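Local coordinates for protein DNA polymerase sliding clamp (Archaeoglobus fulgidus, PDB 1RWZ) that probably acts as a sliding clamp, a ring-shaped homotrimer that encircles DNA and tethers the polymerase and other replication proteins to it, at residues 42-47 / 195-200; 136-141 / 209-214; 142-147 / 170-175; 153-158 / 162-167. One frame throughout, in Å; residues are numbered along the deposited sequence.

Contact 1 (42-47 / 195-200); sequences ANVAMV and VDYLKE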
loop_
_atom_site.group_PDB
_atom_site.type_symbol
_atom_site.label_atom_id
_atom_site.label_comp_id
_atom_site.label_asym_id
_atom_site.label_seq_id
_atom_site.Cartn_x
_atom_site.Cartn_y
_atom_site.Cartn_z
ATOM N N ALA A 42 -7.049 28.236 12.168
ATOM C CA ALA A 42 -8.277 28.874 11.703
ATOM C C ALA A 42 -9.343 29.027 12.791
ATOM O O ALA A 42 -10.382 29.650 12.558
ATOM C CB ALA A 42 -8.845 28.093 10.528
ATOM N N ASN A 43 -9.088 28.466 13.971
ATOM C CA ASN A 43 -10.037 28.537 15.082
ATOM C C ASN A 43 -11.384 27.930 14.701
ATOM O O ASN A 43 -12.445 28.426 15.085
ATOM C CB ASN A 43 -10.230 29.987 15.526
ATOM C CG ASN A 43 -9.105 30.474 16.409
ATOM O OD1 ASN A 43 -9.143 30.311 17.630
ATOM N ND2 ASN A 43 -8.083 31.057 15.796
ATOM N N VAL A 44 -11.326 26.841 13.946
ATOM C CA VAL A 44 -12.525 26.148 13.501
ATOM C C VAL A 44 -12.697 24.849 14.284
ATOM O O VAL A 44 -13.811 24.358 14.454
ATOM C CB VAL A 44 -12.434 25.829 11.994
ATOM C CG1 VAL A 44 -13.645 25.033 11.549
ATOM C CG2 VAL A 44 -12.333 27.130 11.193
ATOM N N ALA A 45 -11.587 24.306 14.772
ATOM C CA ALA A 45 -11.625 23.054 15.524
ATOM C C ALA A 45 -10.695 23.061 16.728
ATOM O O ALA A 45 -9.670 23.747 16.737
ATOM C CB ALA A 45 -11.267 21.898 14.600
ATOM N N MET A 46 -11.063 22.288 17.745
ATOM C CA MET A 46 -10.277 22.166 18.961
ATOM C C MET A 46 -10.129 20.677 19.267
ATOM O O MET A 46 -10.974 19.874 18.876
ATOM C CB MET A 46 -10.995 22.860 20.126
ATOM C CG MET A 46 -10.265 22.801 21.470
ATOM S SD MET A 46 -11.236 23.480 22.859
ATOM C CE MET A 46 -10.855 25.213 22.750
ATOM N N VAL A 47 -9.047 20.318 19.945
ATOM C CA VAL A 47 -8.824 18.928 20.336
ATOM C C VAL A 47 -8.496 18.910 21.824
ATOM O O VAL A 47 -7.765 19.767 22.325
ATOM C CB VAL A 47 -7.672 18.271 19.522
ATOM C CG1 VAL A 47 -6.354 18.989 19.781
ATOM C CG2 VAL A 47 -7.567 16.781 19.884
ATOM N N VAL A 195 -17.051 18.722 5.986
ATOM C CA VAL A 195 -16.619 17.335 5.843
ATOM C C VAL A 195 -15.102 17.210 5.961
ATOM O O VAL A 195 -14.601 16.223 6.500
ATOM C CB VAL A 195 -17.066 16.743 4.480
ATOM C CG1 VAL A 195 -16.433 15.372 4.263
ATOM C CG2 VAL A 195 -18.579 16.616 4.443
ATOM N N ASP A 196 -14.372 18.208 5.461
ATOM C CA ASP A 196 -12.910 18.183 5.512
ATOM C C ASP A 196 -12.384 17.937 6.922
ATOM O O ASP A 196 -11.512 17.087 7.132
ATOM C CB ASP A 196 -12.318 19.494 4.982
ATOM C CG ASP A 196 -12.555 19.692 3.496
ATOM O OD1 ASP A 196 -12.299 18.749 2.718
ATOM O OD2 ASP A 196 -12.984 20.801 3.103
ATOM N N TYR A 197 -12.903 18.687 7.888
ATOM C CA TYR A 197 -12.471 18.517 9.268
ATOM C C TYR A 197 -12.912 17.179 9.854
ATOM O O TYR A 197 -12.134 16.513 10.535
ATOM C CB TYR A 197 -12.997 19.647 10.152
ATOM C CG TYR A 197 -12.144 20.895 10.116
ATOM C CD1 TYR A 197 -12.326 21.865 9.128
ATOM C CD2 TYR A 197 -11.155 21.105 11.073
ATOM C CE1 TYR A 197 -11.540 23.019 9.100
ATOM C CE2 TYR A 197 -10.361 22.251 11.053
ATOM C CZ TYR A 197 -10.563 23.204 10.064
ATOM O OH TYR A 197 -9.785 24.343 10.056
ATOM N N LEU A 198 -14.157 16.794 9.592
ATOM C CA LEU A 198 -14.684 15.536 10.112
ATOM C C LEU A 198 -13.863 14.356 9.604
ATOM O O LEU A 198 -13.584 13.414 10.347
ATOM C CB LEU A 198 -16.149 15.364 9.703
ATOM C CG LEU A 198 -17.126 16.362 10.339
ATOM C CD1 LEU A 198 -18.500 16.227 9.705
ATOM C CD2 LEU A 198 -17.199 16.109 11.841
ATOM N N LYS A 199 -13.470 14.418 8.337
ATOM C CA LYS A 199 -12.677 13.351 7.744
ATOM C C LYS A 199 -11.317 13.270 8.433
ATOM O O LYS A 199 -10.828 12.177 8.728
ATOM C CB LYS A 199 -12.505 13.602 6.242
ATOM C CG LYS A 199 -11.886 12.450 5.475
ATOM C CD LYS A 199 -11.877 12.761 3.988
ATOM C CE LYS A 199 -11.278 11.628 3.174
ATOM N NZ LYS A 199 -11.196 11.999 1.732
ATOM N N GLU A 200 -10.714 14.426 8.706
ATOM C CA GLU A 200 -9.413 14.477 9.369
ATOM C C GLU A 200 -9.503 13.896 10.782
ATOM O O GLU A 200 -8.626 13.141 11.209
ATOM C CB GLU A 200 -8.908 15.924 9.427
ATOM C CG GLU A 200 -7.462 16.089 9.884
ATOM C CD GLU A 200 -6.465 15.398 8.968
ATOM O OE1 GLU A 200 -6.685 15.380 7.738
ATOM O OE2 GLU A 200 -5.447 14.882 9.475
#
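Y197 reaches out from the start of helix 195-201 and lays its ring against V44 and A45, at the turn into strand 45-52. The tight part is apolar. V44 CG1 sits over one face of the ring, 4.0 Å from the centroid of the Y197 ring and displaced toward its rim, in a CH-pi contact. Setting CG1 anti to the backbone N (chi1 177°) puts this methyl over the face, while V44 CG2, beside the N, lies 3.9 Å from Y197 OH. V44 CB is 3.6 Å from the same Y197 OH, and buried A45 brings its CB within 3.6 Å of Y197 CD2. The looser, solvent side belongs to A42, an exposed residue whose CB touches Y197 OH at 3.9 Å. No hydrogen bond joins the two segments directly. Instead, D40 links them, its OD1 bonded to Y197 OH while OD2 takes the backbone N-H groups of V44 and A45, which probably helps hold the turn against the ring. The contact brings together parts of the N-terminal and C-terminal PCNA family regions; beside it runs strand 232-238, whose L238 packs on V44, Y197 and L198.

Contact 2 (136-141 / 209-214); sequences GEFKKA and DLLTIH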
loop_
_atom_site.group_PDB
_atom_site.type_symbol
_atom_site.label_atom_id
_atom_site.label_comp_id
_atom_site.label_asym_id
_atom_site.label_seq_id
_atom_site.Cartn_x
_atom_site.Cartn_y
_atom_site.Cartn_z
ATOM N N GLY A 136 -15.836 3.498 13.762
ATOM C CA GLY A 136 -15.575 3.019 12.415
ATOM C C GLY A 136 -16.767 3.228 11.504
ATOM O O GLY A 136 -16.614 3.552 10.322
ATOM N N GLU A 137 -17.962 3.037 12.053
ATOM C CA GLU A 137 -19.194 3.215 11.300
ATOM C C GLU A 137 -19.350 4.695 10.952
ATOM O O GLU A 137 -19.752 5.045 9.839
ATOM C CB GLU A 137 -20.387 2.744 12.130
ATOM C CG GLU A 137 -21.724 2.807 11.415
ATOM C CD GLU A 137 -21.818 1.856 10.228
ATOM O OE1 GLU A 137 -20.864 1.086 9.981
ATOM O OE2 GLU A 137 -22.857 1.878 9.541
ATOM N N PHE A 138 -19.028 5.556 11.914
ATOM C CA PHE A 138 -19.113 7.004 11.715
ATOM C C PHE A 138 -18.128 7.397 10.616
ATOM O O PHE A 138 -18.462 8.155 9.702
ATOM C CB PHE A 138 -18.754 7.726 13.019
ATOM C CG PHE A 138 -18.739 9.230 12.908
ATOM C CD1 PHE A 138 -19.926 9.954 12.871
ATOM C CD2 PHE A 138 -17.532 9.919 12.867
ATOM C CE1 PHE A 138 -19.907 11.355 12.801
ATOM C CE2 PHE A 138 -17.503 11.317 12.796
ATOM C CZ PHE A 138 -18.692 12.032 12.764
ATOM N N LYS A 139 -16.916 6.860 10.709
ATOM C CA LYS A 139 -15.861 7.136 9.740
ATOM C C LYS A 139 -16.323 6.790 8.326
ATOM O O LYS A 139 -16.055 7.530 7.381
ATOM C CB LYS A 139 -14.608 6.335 10.112
ATOM C CG LYS A 139 -13.379 6.587 9.251
ATOM C CD LYS A 139 -12.151 5.961 9.901
ATOM C CE LYS A 139 -10.886 6.204 9.092
ATOM N NZ LYS A 139 -9.666 5.790 9.850
ATOM N N LYS A 140 -17.019 5.665 8.183
ATOM C CA LYS A 140 -17.520 5.239 6.881
ATOM C C LYS A 140 -18.597 6.195 6.377
ATOM O O LYS A 140 -18.674 6.484 5.181
ATOM C CB LYS A 140 -18.093 3.821 6.969
ATOM C CG LYS A 140 -17.049 2.736 7.160
ATOM C CD LYS A 140 -17.723 1.396 7.449
ATOM C CE LYS A 140 -16.709 0.280 7.632
ATOM N NZ LYS A 140 -15.968 -0.003 6.370
ATOM N N ALA A 141 -19.432 6.683 7.290
ATOM C CA ALA A 141 -20.493 7.609 6.920
ATOM C C ALA A 141 -19.880 8.893 6.367
ATOM O O ALA A 141 -20.320 9.411 5.338
ATOM C CB ALA A 141 -21.368 7.925 8.132
ATOM N N ASP A 209 -13.582 1.391 18.157
ATOM C CA ASP A 209 -13.402 2.557 19.021
ATOM C C ASP A 209 -14.781 3.154 19.269
ATOM O O ASP A 209 -15.637 3.135 18.386
ATOM C CB ASP A 209 -12.495 3.600 18.354
ATOM C CG ASP A 209 -11.055 3.126 18.216
ATOM O OD1 ASP A 209 -10.528 2.539 19.183
ATOM O OD2 ASP A 209 -10.446 3.354 17.147
ATOM N N LEU A 210 -15.006 3.679 20.469
ATOM C CA LEU A 210 -16.304 4.259 20.791
ATOM C C LEU A 210 -16.335 5.742 20.448
ATOM O O LEU A 210 -15.336 6.445 20.601
ATOM C CB LEU A 210 -16.613 4.090 22.283
ATOM C CG LEU A 210 -18.066 4.318 22.705
ATOM C CD1 LEU A 210 -18.931 3.165 22.185
ATOM C CD2 LEU A 210 -18.163 4.402 24.228
ATOM N N LEU A 211 -17.480 6.204 19.963
ATOM C CA LEU A 211 -17.652 7.617 19.642
ATOM C C LEU A 211 -18.937 8.099 20.280
ATOM O O LEU A 211 -19.988 7.485 20.111
ATOM C CB LEU A 211 -17.733 7.842 18.129
ATOM C CG LEU A 211 -18.212 9.243 17.718
ATOM C CD1 LEU A 211 -17.234 10.317 18.214
ATOM C CD2 LEU A 211 -18.352 9.300 16.215
ATOM N N THR A 212 -18.844 9.189 21.035
ATOM C CA THR A 212 -20.011 9.782 21.663
ATOM C C THR A 212 -20.134 11.158 21.037
ATOM O O THR A 212 -19.204 11.966 21.108
ATOM C CB THR A 212 -19.831 9.943 23.181
ATOM O OG1 THR A 212 -19.677 8.650 23.779
ATOM C CG2 THR A 212 -21.050 10.651 23.797
ATOM N N ILE A 213 -21.274 11.412 20.412
ATOM C CA ILE A 213 -21.517 12.695 19.767
ATOM C C ILE A 213 -22.467 13.521 20.620
ATOM O O ILE A 213 -23.517 13.026 21.025
ATOM C CB ILE A 213 -22.180 12.507 18.389
ATOM C CG1 ILE A 213 -21.320 11.595 17.511
ATOM C CG2 ILE A 213 -22.402 13.874 17.725
ATOM C CD1 ILE A 213 -21.993 11.197 16.204
ATOM N N HIS A 214 -22.088 14.765 20.902
ATOM C CA HIS A 214 -22.940 15.688 21.658
ATOM C C HIS A 214 -23.328 16.716 20.597
ATOM O O HIS A 214 -22.468 17.406 20.049
ATOM C CB HIS A 214 -22.151 16.333 22.796
ATOM C CG HIS A 214 -21.679 15.353 23.826
ATOM N ND1 HIS A 214 -22.500 14.858 24.817
ATOM C CD2 HIS A 214 -20.480 14.749 23.996
ATOM C CE1 HIS A 214 -21.826 13.992 25.553
ATOM N NE2 HIS A 214 -20.598 13.906 25.075
#
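F138 and L211 both turn CG anti to the backbone N (chi1 177° and 167°), which directs the phenyl ring and the leucine branch toward each other; the second torsion of L211 (chi2 62°) then makes CD2 the methyl that meets the ring. The pair belongs to the helix-on-sheet packing of the DNA clamp fold: helix 135-146 packs on the C-terminal part of the long antiparallel sheet, and in PCNA rings such helices line the channel through which DNA passes. L211 CD2 stands over one face of the ring, 3.6 Å from the centroid of the F138 ring, a CH-pi contact displaced toward the rim. The methyl lies nearest the root of the ring, with L211 CD2 only 3.3 Å from F138 CG and 3.6 Å from F138 CB, so packing here is close. I213, two residues along strand 210-215, turns its side chain to the helix as well. All three residues are buried, and no hydrogen bond joins the two segments.

The sheet is held by its own ladder, L211 pairing with M133 and I213 with I131 of strand 129-134, while K139 NZ bonds to the carbonyls of C202 and A205. M133 and C202 also pack on F138. Farther out on the ring the fit is looser: I213 CD1 approaches obliquely, 4.0 Å from F138 CE1 and 4.1 Å from F138 CD1.

Contact 3 (142-147 / 170-175); sequences IAAADK and DSIVFH
I172 points from strand 170-176 toward the C-terminal part of helix 135-146, where A144 and A145 receive it. Its CB carries two branches with different targets. The short one, CG2, is placed between the backbone N and the carbonyl carbon and rests against A145, 3.9 Å from A145 CA and 4.4 Å from A145 CB. The long branch leaves anti to the backbone N (chi1 -167°), and CG1 carries CD1 onward in an extended chain (chi2 162°). That tip methyl ends on A144: I172 CD1 lies 3.3 Å from A144 CB, tighter than usual for two carbons, and 3.9 Å from A144 O. With small alanine side chains on the helix, the CA atoms of A145 and I172 are 6.4 Å apart.

Within this chain strand 170-176 is the outermost strand of its four-stranded sheet. Residues 170-174 pair antiparallel with a strand of a neighbouring subunit, continuing the sheet across the interface of the trimeric ring, and V104 of that subunit packs on I172. Beyond the apolar patch a water joins the segments, donating to K147 O at 3.0 Å and to D170 OD2 at 2.7 Å. D170 OD2 also meets R73 in a salt bridge and Y106 OH in a hydrogen bond, both residues of the neighbouring subunit.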
loop_
_atom_site.group_PDB
_atom_site.type_symbol
_atom_site.label_atom_id
_atom_site.label_comp_id
_atom_site.label_asym_id
_atom_site.label_seq_id
_atom_site.Cartn_x
_atom_site.Cartn_y
_atom_site.Cartn_z
ATOM N N ILE A 142 -18.863 9.400 7.057
ATOM C CA ILE A 142 -18.185 10.621 6.633
ATOM C C ILE A 142 -17.488 10.399 5.290
ATOM O O ILE A 142 -17.479 11.281 4.432
ATOM C CB ILE A 142 -17.147 11.078 7.691
ATOM C CG1 ILE A 142 -17.857 11.381 9.017
ATOM C CG2 ILE A 142 -16.389 12.308 7.207
ATOM C CD1 ILE A 142 -18.980 12.419 8.909
ATOM N N ALA A 143 -16.912 9.216 5.103
ATOM C CA ALA A 143 -16.230 8.904 3.852
ATOM C C ALA A 143 -17.220 8.899 2.692
ATOM O O ALA A 143 -16.898 9.353 1.593
ATOM C CB ALA A 143 -15.527 7.546 3.954
ATOM N N ALA A 144 -18.421 8.387 2.937
ATOM C CA ALA A 144 -19.455 8.340 1.905
ATOM C C ALA A 144 -19.926 9.760 1.583
ATOM O O ALA A 144 -20.062 10.131 0.416
ATOM C CB ALA A 144 -20.629 7.492 2.378
ATOM N N ALA A 145 -20.170 10.545 2.626
ATOM C CA ALA A 145 -20.620 11.922 2.459
ATOM C C ALA A 145 -19.584 12.753 1.708
ATOM O O ALA A 145 -19.933 13.612 0.896
ATOM C CB ALA A 145 -20.896 12.544 3.819
ATOM N N ASP A 146 -18.313 12.488 1.985
ATOM C CA ASP A 146 -17.204 13.202 1.359
ATOM C C ASP A 146 -17.189 13.072 -0.164
ATOM O O ASP A 146 -16.620 13.913 -0.860
ATOM C CB ASP A 146 -15.880 12.702 1.941
ATOM C CG ASP A 146 -14.670 13.361 1.304
ATOM O OD1 ASP A 146 -14.598 14.608 1.295
ATOM O OD2 ASP A 146 -13.786 12.625 0.821
ATOM N N LYS A 147 -17.807 12.021 -0.685
ATOM C CA LYS A 147 -17.847 11.825 -2.127
ATOM C C LYS A 147 -18.954 12.651 -2.774
ATOM O O LYS A 147 -18.952 12.863 -3.986
ATOM C CB LYS A 147 -18.052 10.346 -2.451
ATOM C CG LYS A 147 -16.821 9.497 -2.179
ATOM C CD LYS A 147 -17.068 8.037 -2.489
ATOM C CE LYS A 147 -15.775 7.244 -2.385
ATOM N NZ LYS A 147 -15.132 7.426 -1.057
ATOM N N ASP A 170 -26.871 14.372 -6.906
ATOM C CA ASP A 170 -26.969 13.215 -6.025
ATOM C C ASP A 170 -26.982 13.608 -4.555
ATOM O O ASP A 170 -26.750 14.768 -4.201
ATOM C CB ASP A 170 -25.845 12.199 -6.301
ATOM C CG ASP A 170 -24.459 12.818 -6.306
ATOM O OD1 ASP A 170 -24.268 13.909 -5.727
ATOM O OD2 ASP A 170 -23.544 12.191 -6.884
ATOM N N SER A 171 -27.278 12.638 -3.700
ATOM C CA SER A 171 -27.328 12.888 -2.268
ATOM C C SER A 171 -27.090 11.592 -1.522
ATOM O O SER A 171 -27.190 10.499 -2.087
ATOM C CB SER A 171 -28.690 13.451 -1.873
ATOM O OG SER A 171 -29.721 12.514 -2.137
ATOM N N ILE A 172 -26.783 11.715 -0.239
ATOM C CA ILE A 172 -26.536 10.537 0.567
ATOM C C ILE A 172 -27.041 10.766 1.979
ATOM O O ILE A 172 -26.907 11.861 2.535
ATOM C CB ILE A 172 -25.032 10.196 0.572
ATOM C CG1 ILE A 172 -24.815 8.797 1.140
ATOM C CG2 ILE A 172 -24.256 11.223 1.389
ATOM C CD1 ILE A 172 -23.455 8.224 0.790
ATOM N N VAL A 173 -27.657 9.735 2.546
ATOM C CA VAL A 173 -28.182 9.814 3.898
ATOM C C VAL A 173 -27.752 8.585 4.681
ATOM O O VAL A 173 -27.972 7.455 4.242
ATOM C CB VAL A 173 -29.726 9.867 3.916
ATOM C CG1 VAL A 173 -30.234 9.819 5.357
ATOM C CG2 VAL A 173 -30.217 11.131 3.221
ATOM N N PHE A 174 -27.109 8.825 5.817
ATOM C CA PHE A 174 -26.676 7.768 6.720
ATOM C C PHE A 174 -27.687 7.890 7.850
ATOM O O PHE A 174 -27.924 8.987 8.352
ATOM C CB PHE A 174 -25.269 8.050 7.252
ATOM C CG PHE A 174 -24.914 7.254 8.479
ATOM C CD1 PHE A 174 -24.472 5.939 8.374
ATOM C CD2 PHE A 174 -25.049 7.818 9.745
ATOM C CE1 PHE A 174 -24.167 5.196 9.517
ATOM C CE2 PHE A 174 -24.750 7.083 10.895
ATOM C CZ PHE A 174 -24.308 5.771 10.777
ATOM N N HIS A 175 -28.301 6.781 8.246
ATOM C CA HIS A 175 -29.293 6.845 9.303
ATOM C C HIS A 175 -29.283 5.611 10.185
ATOM O O HIS A 175 -29.241 4.480 9.696
ATOM C CB HIS A 175 -30.690 7.021 8.701
ATOM C CG HIS A 175 -31.796 6.980 9.709
ATOM N ND1 HIS A 175 -33.029 6.428 9.437
ATOM C CD2 HIS A 175 -31.860 7.430 10.985
ATOM C CE1 HIS A 175 -33.804 6.539 10.500
ATOM N NE2 HIS A 175 -33.118 7.142 11.454
HETATM O O HOH W 1 -20.982 12.088 -6.074
#

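Contact 4 (153-158 / 162-167); sequences IFRSDK and RIEAKG
A beta hairpin made of strands 151-157 and 160-166 sets I153 opposite E164, F154 opposite I163, and R155 opposite R162. The outer two are hydrogen-bonded pairs. I153 N bonds to E164 O at 2.8 Å and E164 N to I153 O at 2.9 Å; R155 and R162 exchange an equivalent pair of bonds. The CA-H groups of the middle, non-hydrogen-bonded pair reach carbonyls of the adjacent pairs, I163 CA lying 3.2 Å from I153 O and F154 CA 3.5 Å from R162 O.

On one face of the sheet, F154 and I163 run alongside each other in the same direction, with F154 CE2 3.9 Å from I163 CG1. On the other, which I153 shares, R155, R162 and E164 form a network of long ion pairs that the carboxylate of D157 joins. R155 sends CG anti to the backbone N (chi1 174°) and R162 beside it (chi1 -56°); both chains then extend to NE, which brings R162 NH1 over the centre of one face of the R155 guanidinium, 3.3 Å from R155 NE, the two planes turned 51° apart. Acids on both strands probably offset this meeting of like charges: D157 OD2 is 3.6 Å from R162 NH1, at the guanidinium edge, and E164 OE2 is 3.8 Å from R155 NH1, its carboxylate nearly perpendicular to that guanidinium. D157 OD1 is held separately by E159 N in the turn.

Strand 189-194 flanks the hairpin beside 151-157, and its R190 packs on I153, R155 and E164; strand 170-176 lies along 160-166, and helix 135-146 covers the I163 face through F138 and A141.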
loop_
_atom_site.group_PDB
_atom_site.type_symbol
_atom_site.label_atom_id
_atom_site.label_comp_id
_atom_site.label_asym_id
_atom_site.label_seq_id
_atom_site.Cartn_x
_atom_site.Cartn_y
_atom_site.Cartn_z
ATOM N N ILE A 153 -25.012 17.574 7.093
ATOM C CA ILE A 153 -25.934 17.943 8.149
ATOM C C ILE A 153 -26.013 16.786 9.139
ATOM O O ILE A 153 -26.131 15.630 8.730
ATOM C CB ILE A 153 -27.358 18.180 7.604
ATOM C CG1 ILE A 153 -27.389 19.453 6.757
ATOM C CG2 ILE A 153 -28.348 18.285 8.757
ATOM C CD1 ILE A 153 -28.711 19.683 6.046
ATOM N N PHE A 154 -25.903 17.098 10.427
ATOM C CA PHE A 154 -26.052 16.096 11.480
ATOM C C PHE A 154 -27.442 16.388 12.018
ATOM O O PHE A 154 -27.753 17.532 12.362
ATOM C CB PHE A 154 -25.039 16.285 12.613
ATOM C CG PHE A 154 -23.671 15.736 12.317
ATOM C CD1 PHE A 154 -22.741 15.592 13.344
ATOM C CD2 PHE A 154 -23.299 15.384 11.025
ATOM C CE1 PHE A 154 -21.460 15.107 13.086
ATOM C CE2 PHE A 154 -22.019 14.895 10.760
ATOM C CZ PHE A 154 -21.100 14.757 11.789
ATOM N N ARG A 155 -28.279 15.364 12.093
ATOM C CA ARG A 155 -29.642 15.551 12.558
ATOM C C ARG A 155 -30.036 14.464 13.546
ATOM O O ARG A 155 -29.773 13.285 13.323
ATOM C CB ARG A 155 -30.575 15.541 11.346
ATOM C CG ARG A 155 -32.053 15.588 11.644
ATOM C CD ARG A 155 -32.824 15.486 10.334
ATOM N NE ARG A 155 -34.248 15.238 10.535
ATOM C CZ ARG A 155 -35.107 15.002 9.548
ATOM N NH1 ARG A 155 -34.683 14.981 8.290
ATOM N NH2 ARG A 155 -36.388 14.785 9.816
ATOM N N SER A 156 -30.653 14.877 14.646
ATOM C CA SER A 156 -31.099 13.944 15.672
ATOM C C SER A 156 -32.518 14.279 16.116
ATOM O O SER A 156 -32.912 15.441 16.162
ATOM C CB SER A 156 -30.160 14.010 16.886
ATOM O OG SER A 156 -30.534 13.086 17.892
ATOM N N ASP A 157 -33.287 13.240 16.411
ATOM C CA ASP A 157 -34.643 13.393 16.917
ATOM C C ASP A 157 -35.047 12.043 17.479
ATOM O O ASP A 157 -34.219 11.136 17.565
ATOM C CB ASP A 157 -35.628 13.854 15.830
ATOM C CG ASP A 157 -35.722 12.894 14.664
ATOM O OD1 ASP A 157 -35.566 11.673 14.863
ATOM O OD2 ASP A 157 -35.977 13.370 13.540
ATOM N N LYS A 158 -36.305 11.893 17.869
ATOM C CA LYS A 158 -36.740 10.624 18.433
ATOM C C LYS A 158 -36.589 9.440 17.474
ATOM O O LYS A 158 -36.465 8.298 17.912
ATOM C CB LYS A 158 -38.185 10.746 18.922
ATOM C CG LYS A 158 -38.339 11.774 20.038
ATOM C CD LYS A 158 -39.760 11.848 20.578
ATOM C CE LYS A 158 -39.845 12.852 21.724
ATOM N NZ LYS A 158 -41.211 12.922 22.326
ATOM N N ARG A 162 -29.096 10.984 11.893
ATOM C CA ARG A 162 -28.818 11.000 10.463
ATOM C C ARG A 162 -27.681 11.946 10.113
ATOM O O ARG A 162 -27.469 12.954 10.783
ATOM C CB ARG A 162 -30.057 11.436 9.672
ATOM C CG ARG A 162 -31.307 10.619 9.920
ATOM C CD ARG A 162 -32.360 10.923 8.861
ATOM N NE ARG A 162 -33.647 10.299 9.162
ATOM C CZ ARG A 162 -34.544 10.806 10.003
ATOM N NH1 ARG A 162 -34.299 11.952 10.626
ATOM N NH2 ARG A 162 -35.685 10.165 10.226
ATOM N N ILE A 163 -26.945 11.589 9.066
ATOM C CA ILE A 163 -25.859 12.405 8.535
ATOM C C ILE A 163 -26.247 12.513 7.063
ATOM O O ILE A 163 -26.343 11.499 6.368
ATOM C CB ILE A 163 -24.485 11.716 8.659
ATOM C CG1 ILE A 163 -24.082 11.609 10.135
ATOM C CG2 ILE A 163 -23.428 12.525 7.898
ATOM C CD1 ILE A 163 -22.764 10.884 10.360
ATOM N N GLU A 164 -26.489 13.733 6.593
ATOM C CA GLU A 164 -26.918 13.930 5.214
ATOM C C GLU A 164 -26.017 14.859 4.415
ATOM O O GLU A 164 -25.505 15.849 4.937
ATOM C CB GLU A 164 -28.342 14.494 5.195
ATOM C CG GLU A 164 -29.258 13.886 6.245
ATOM C CD GLU A 164 -30.649 14.493 6.247
ATOM O OE1 GLU A 164 -30.766 15.732 6.109
ATOM O OE2 GLU A 164 -31.627 13.733 6.404
ATOM N N ALA A 165 -25.834 14.530 3.140
ATOM C CA ALA A 165 -25.017 15.339 2.246
ATOM C C ALA A 165 -25.749 15.442 0.915
ATOM O O ALA A 165 -26.311 14.459 0.424
ATOM C CB ALA A 165 -23.645 14.700 2.052
ATOM N N LYS A 166 -25.753 16.636 0.333
ATOM C CA LYS A 166 -26.432 16.844 -0.938
ATOM C C LYS A 166 -25.516 17.479 -1.967
ATOM O O LYS A 166 -24.754 18.389 -1.655
ATOM C CB LYS A 166 -27.664 17.729 -0.742
ATOM C CG LYS A 166 -28.706 17.144 0.193
ATOM C CD LYS A 166 -29.915 18.060 0.307
ATOM C CE LYS A 166 -31.001 17.440 1.175
ATOM N NZ LYS A 166 -31.486 16.147 0.608
ATOM N N GLY A 167 -25.592 16.981 -3.195
ATOM C CA GLY A 167 -24.782 17.516 -4.272
ATOM C C GLY A 167 -25.718 18.062 -5.328
ATOM O O GLY A 167 -26.920 18.163 -5.095
#

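How the contacts relate
Contacts 2 and 3 are buried and apolar at their centres, and use successive parts of helix 135-146: the first fixes it to the long sheet, the second to the edge strand at the subunit boundary. Contact 4, the ladder within the sheet that the helix covers, is partly buried like contact 1: backbone hydrogen bonds dominate, F154 and I163 are buried, and the charged side turned away from the helix is more exposed. F138 of contact 2 touches F154 and I163 of contact 4, while A141 packs on F174 of contact 3. Contact 1 joins the two family regions; it meets contact 3 through the K199 NZ to D146 OD2 salt bridge, and contact 4 through L198 on F154.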